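PDB 3GUE: UTP-glucose-1-phosphate uridylyltransferase 2, which probably catalyses the reversible transfer of a uridylyl group from UTP to glucose 1-phosphate, yielding UDP-glucose and diphosphate. Local coordinates for residues M131-T136 against W186-H191. Residues are numbered along the deposited sequence; the frame is centred on the assembly and turned at random.
Sequences MNSFST and WVPPGH. With UPG (uridine-5'-diphosphate-glucose), chain C.
One wall of the uridine pocket of this GT-A-like nucleotidyltransferase forms where two segments meet: the end of strand 128-132 with the turn after it, and residues 186-191, which run the opposite way and comprise short edge strand 186-187 and the loop that follows. Met131 sends CG anti to its backbone N (chi1 -171°) and bends at chi3, so that its unbranched, flexible thioether chain brings the methyl CE 3.9 Å from His191 CA and 3.6 Å from UPG O2. Ser133, small enough for close approach, sets CB 3.9 Å from Pro188 CB, while its OG hydrogen-bonds the carbonyl of Gly84. In the turn, the Ser133 N-H donates a fairly straight hydrogen bond to Thr136 OG1. Farther from the nucleotide, the Phe134 side chain crosses those of Trp186 and Pro188 at about a right angle, its CZ 3.5 Å from Trp186 CB and CE2 near Pro188 CD, while the indole turns away; Arg164 makes cation-pi contacts with both aromatic residues. The rigid, apolar Pro188 ring also sets CB 3.3 Å from UPG O4. Gly190, at phi 102° and psi 158°, where a CB would collide with the carbonyl O of Pro189, gives its N-H to UPG O4 in a weak, bent bond. His191 ND1 is held by Met352 N, which leaves NE2 as the donor in a nearly straight, 2.6 Å hydrogen bond to UPG O1B on the beta phosphate.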
ATOM      1  N   MET A 131      -0.637 -11.993  -1.159  1.00 26.90           N
ATOM      2  CA  MET A 131      -0.070 -11.849  -2.476  1.00 26.65           C
ATOM      3  C   MET A 131       1.403 -11.510  -2.337  1.00 26.31           C
ATOM      4  O   MET A 131       1.778 -10.393  -1.922  1.00 24.77           O
ATOM      5  CB  MET A 131      -0.795 -10.792  -3.293  1.00 26.79           C
ATOM      6  CG  MET A 131      -0.360 -10.771  -4.767  1.00 25.77           C
ATOM      7  SD  MET A 131      -1.413  -9.763  -5.799  1.00 27.36           S
ATOM      8  CE  MET A 131      -0.688  -8.111  -5.594  1.00 24.76           C
ATOM      9  N   ASN A 132       2.228 -12.476  -2.734  1.00 26.55           N
ATOM     10  CA  ASN A 132       3.678 -12.350  -2.650  1.00 26.91           C
ATOM     11  C   ASN A 132       4.288 -12.145  -4.028  1.00 26.73           C
ATOM     12  O   ASN A 132       3.649 -12.422  -5.013  1.00 28.39           O
ATOM     13  CB  ASN A 132       4.271 -13.556  -1.907  1.00 27.22           C
ATOM     14  CG  ASN A 132       3.677 -13.731  -0.480  1.00 27.72           C
ATOM     15  OD1 ASN A 132       3.287 -12.771   0.149  1.00 29.72           O
ATOM     16  ND2 ASN A 132       3.603 -14.953  -0.004  1.00 28.84           N
ATOM     17  N   SER A 133       5.485 -11.569  -4.083  1.00 26.89           N
ATOM     18  CA  SER A 133       6.271 -11.461  -5.310  1.00 25.60           C
ATOM     19  C   SER A 133       7.537 -12.326  -5.176  1.00 25.97           C
ATOM     20  O   SER A 133       7.773 -12.928  -4.114  1.00 25.48           O
ATOM     21  CB  SER A 133       6.686 -10.005  -5.517  1.00 25.09           C
ATOM     22  OG  SER A 133       7.570  -9.607  -4.467  1.00 24.53           O
ATOM     23  N   PHE A 134       8.355 -12.364  -6.236  1.00 26.10           N
ATOM     24  CA  PHE A 134       9.632 -13.081  -6.213  1.00 26.75           C
ATOM     25  C   PHE A 134      10.519 -12.625  -5.030  1.00 27.05           C
ATOM     26  O   PHE A 134      11.284 -13.426  -4.485  1.00 27.38           O
ATOM     27  CB  PHE A 134      10.377 -12.970  -7.579  1.00 26.81           C
ATOM     28  CG  PHE A 134      10.873 -11.563  -7.917  1.00 27.45           C
ATOM     29  CD1 PHE A 134      12.223 -11.221  -7.764  1.00 28.50           C
ATOM     30  CD2 PHE A 134       9.996 -10.589  -8.412  1.00 26.47           C
ATOM     31  CE1 PHE A 134      12.678  -9.922  -8.062  1.00 27.59           C
ATOM     32  CE2 PHE A 134      10.445  -9.291  -8.722  1.00 25.55           C
ATOM     33  CZ  PHE A 134      11.783  -8.962  -8.545  1.00 27.09           C
ATOM     34  N   SER A 135      10.378 -11.357  -4.636  1.00 26.50           N
ATOM     35  CA  SER A 135      11.211 -10.709  -3.610  1.00 27.79           C
ATOM     36  C   SER A 135      10.750 -10.956  -2.160  1.00 25.96           C
ATOM     37  O   SER A 135      11.520 -10.784  -1.210  1.00 25.64           O
ATOM     38  CB  SER A 135      11.226  -9.195  -3.841  1.00 27.93           C
ATOM     39  OG  SER A 135      11.920  -8.833  -5.026  1.00 33.33           O
ATOM     40  N   THR A 136       9.496 -11.359  -2.002  1.00 24.38           N
ATOM     41  CA  THR A 136       8.911 -11.481  -0.678  1.00 23.73           C
ATOM     42  C   THR A 136       8.496 -12.904  -0.294  1.00 23.95           C
ATOM     43  O   THR A 136       8.355 -13.196   0.895  1.00 25.11           O
ATOM     44  CB  THR A 136       7.683 -10.544  -0.481  1.00 22.95           C
ATOM     45  OG1 THR A 136       6.579 -11.042  -1.218  1.00 24.77           O
ATOM     46  CG2 THR A 136       7.963  -9.119  -0.890  1.00 20.30           C
ATOM     47  N   TRP A 186      14.344  -6.707 -12.293  1.00 25.16           N
ATOM     48  CA  TRP A 186      12.934  -7.082 -12.261  1.00 25.67           C
ATOM     49  C   TRP A 186      12.174  -6.298 -11.200  1.00 26.16           C
ATOM     50  O   TRP A 186      12.757  -5.990 -10.165  1.00 26.18           O
ATOM     51  CB  TRP A 186      12.814  -8.560 -11.882  1.00 24.47           C
ATOM     52  CG  TRP A 186      13.353  -9.442 -12.900  1.00 26.32           C
ATOM     53  CD1 TRP A 186      14.635  -9.922 -12.982  1.00 24.74           C
ATOM     54  CD2 TRP A 186      12.644  -9.973 -14.018  1.00 26.97           C
ATOM     55  NE1 TRP A 186      14.756 -10.729 -14.086  1.00 26.29           N
ATOM     56  CE2 TRP A 186      13.553 -10.780 -14.740  1.00 24.23           C
ATOM     57  CE3 TRP A 186      11.320  -9.849 -14.478  1.00 26.36           C
ATOM     58  CZ2 TRP A 186      13.193 -11.452 -15.906  1.00 25.13           C
ATOM     59  CZ3 TRP A 186      10.956 -10.509 -15.636  1.00 25.34           C
ATOM     60  CH2 TRP A 186      11.894 -11.332 -16.333  1.00 26.00           C
ATOM     61  N   VAL A 187      10.888  -6.031 -11.447  1.00 26.17           N
ATOM     62  CA  VAL A 187       9.938  -5.554 -10.392  1.00 27.39           C
ATOM     63  C   VAL A 187       8.558  -6.184 -10.520  1.00 27.02           C
ATOM     64  O   VAL A 187       8.104  -6.379 -11.635  1.00 26.40           O
ATOM     65  CB  VAL A 187       9.691  -4.035 -10.416  1.00 26.94           C
ATOM     66  CG1 VAL A 187      10.775  -3.312  -9.677  1.00 28.71           C
ATOM     67  CG2 VAL A 187       9.525  -3.514 -11.841  1.00 29.04           C
ATOM     68  N   PRO A 188       7.871  -6.436  -9.372  1.00 26.98           N
ATOM     69  CA  PRO A 188       6.446  -6.813  -9.409  1.00 26.90           C
ATOM     70  C   PRO A 188       5.694  -5.640 -10.054  1.00 26.57           C
ATOM     71  O   PRO A 188       6.044  -4.487  -9.774  1.00 26.69           O
ATOM     72  CB  PRO A 188       6.066  -6.952  -7.919  1.00 26.97           C
ATOM     73  CG  PRO A 188       7.114  -6.174  -7.169  1.00 25.35           C
ATOM     74  CD  PRO A 188       8.372  -6.366  -7.986  1.00 27.11           C
ATOM     75  N   PRO A 189       4.691  -5.919 -10.910  1.00 26.12           N
ATOM     76  CA  PRO A 189       4.089  -4.826 -11.699  1.00 25.57           C
ATOM     77  C   PRO A 189       2.998  -3.963 -11.002  1.00 25.79           C
ATOM     78  O   PRO A 189       2.140  -3.394 -11.687  1.00 25.90           O
ATOM     79  CB  PRO A 189       3.503  -5.568 -12.892  1.00 24.87           C
ATOM     80  CG  PRO A 189       3.198  -6.947 -12.398  1.00 25.83           C
ATOM     81  CD  PRO A 189       4.079  -7.236 -11.218  1.00 25.84           C
ATOM     82  N   GLY A 190       3.017  -3.902  -9.671  1.00 26.63           N
ATOM     83  CA  GLY A 190       2.033  -3.129  -8.881  1.00 26.65           C
ATOM     84  C   GLY A 190       1.014  -4.086  -8.299  1.00 26.48           C
ATOM     85  O   GLY A 190       0.885  -5.193  -8.794  1.00 26.84           O
ATOM     86  N   HIS A 191       0.332  -3.675  -7.224  1.00 26.67           N
ATOM     87  CA  HIS A 191      -0.817  -4.392  -6.684  1.00 26.61           C
ATOM     88  C   HIS A 191      -2.045  -4.444  -7.640  1.00 26.95           C
ATOM     89  O   HIS A 191      -2.907  -5.298  -7.491  1.00 28.63           O
ATOM     90  CB  HIS A 191      -1.162  -3.920  -5.236  1.00 26.36           C
ATOM     91  CG  HIS A 191      -1.164  -2.423  -5.067  1.00 25.14           C
ATOM     92  ND1 HIS A 191      -2.104  -1.608  -5.654  1.00 26.07           N
ATOM     93  CD2 HIS A 191      -0.293  -1.592  -4.441  1.00 25.19           C
ATOM     94  CE1 HIS A 191      -1.834  -0.339  -5.378  1.00 25.44           C
ATOM     95  NE2 HIS A 191      -0.733  -0.301  -4.646  1.00 25.17           N
TER
HETATM   96  N1  UPG C 484       2.401  -4.403  -3.342  1.00 21.25           N
HETATM   97  C2  UPG C 484       2.222  -5.652  -3.971  1.00 21.84           C
HETATM   98  N3  UPG C 484       2.656  -5.771  -5.279  1.00 23.09           N
HETATM   99  C4  UPG C 484       3.240  -4.741  -5.977  1.00 23.06           C
HETATM  100  C5  UPG C 484       3.404  -3.491  -5.367  1.00 23.85           C
HETATM  101  C6  UPG C 484       2.986  -3.308  -4.053  1.00 22.35           C
HETATM  102  O2  UPG C 484       1.732  -6.653  -3.426  1.00 19.71           O
HETATM  103  O4  UPG C 484       3.604  -4.969  -7.139  1.00 21.14           O
HETATM  104  C1C UPG C 484       1.945  -4.217  -1.927  1.00 20.87           C
HETATM  105  C2C UPG C 484       2.871  -3.568  -0.895  1.00 19.46           C
HETATM  106  O2C UPG C 484       3.798  -4.527  -0.366  1.00 17.26           O
HETATM  107  C3C UPG C 484       1.844  -3.166   0.161  1.00 19.19           C
HETATM  108  C4C UPG C 484       0.668  -2.708  -0.686  1.00 18.49           C
HETATM  109  O4C UPG C 484       0.817  -3.326  -1.992  1.00 16.57           O
HETATM  110  O3C UPG C 484       1.444  -4.327   0.886  1.00 20.36           O
HETATM  111  C5C UPG C 484       0.673  -1.158  -0.894  1.00 17.44           C
HETATM  112  O5C UPG C 484       1.739  -0.694  -1.679  1.00 15.94           O
HETATM  113  PA  UPG C 484       2.518   0.667  -1.300  1.00 18.72           P
HETATM  114  O1A UPG C 484       2.805   0.551   0.158  1.00 20.56           O
HETATM  115  O2A UPG C 484       3.616   0.946  -2.234  1.00 20.57           O
HETATM  116  O3A UPG C 484       1.328   1.790  -1.475  1.00 19.64           O
HETATM  117  PB  UPG C 484       0.944   2.623  -2.819  1.00 21.38           P
HETATM  118  O1B UPG C 484       0.744   1.659  -3.914  1.00 17.81           O
HETATM  119  O2B UPG C 484       1.864   3.787  -3.013  1.00 17.01           O
HETATM  120  O3B UPG C 484      -0.430   3.278  -2.310  1.00 17.61           O
HETATM  121  C1' UPG C 484      -1.574   2.393  -2.018  1.00 17.06           C
HETATM  122  C2' UPG C 484      -2.738   2.783  -2.919  1.00 20.54           C
HETATM  123  C3' UPG C 484      -3.045   4.253  -2.663  1.00 20.13           C
HETATM  124  C4' UPG C 484      -3.437   4.430  -1.187  1.00 19.24           C
HETATM  125  C5' UPG C 484      -2.301   3.920  -0.264  1.00 20.96           C
HETATM  126  C6' UPG C 484      -2.788   3.794   1.156  1.00 20.78           C
HETATM  127  O2' UPG C 484      -2.409   2.597  -4.308  1.00 22.23           O
HETATM  128  O3' UPG C 484      -4.057   4.678  -3.559  1.00 17.24           O
HETATM  129  O4' UPG C 484      -3.713   5.793  -0.903  1.00 20.50           O
HETATM  130  O5' UPG C 484      -1.853   2.582  -0.617  1.00 19.65           O
HETATM  131  O6' UPG C 484      -1.662   3.697   2.031  1.00 20.23           O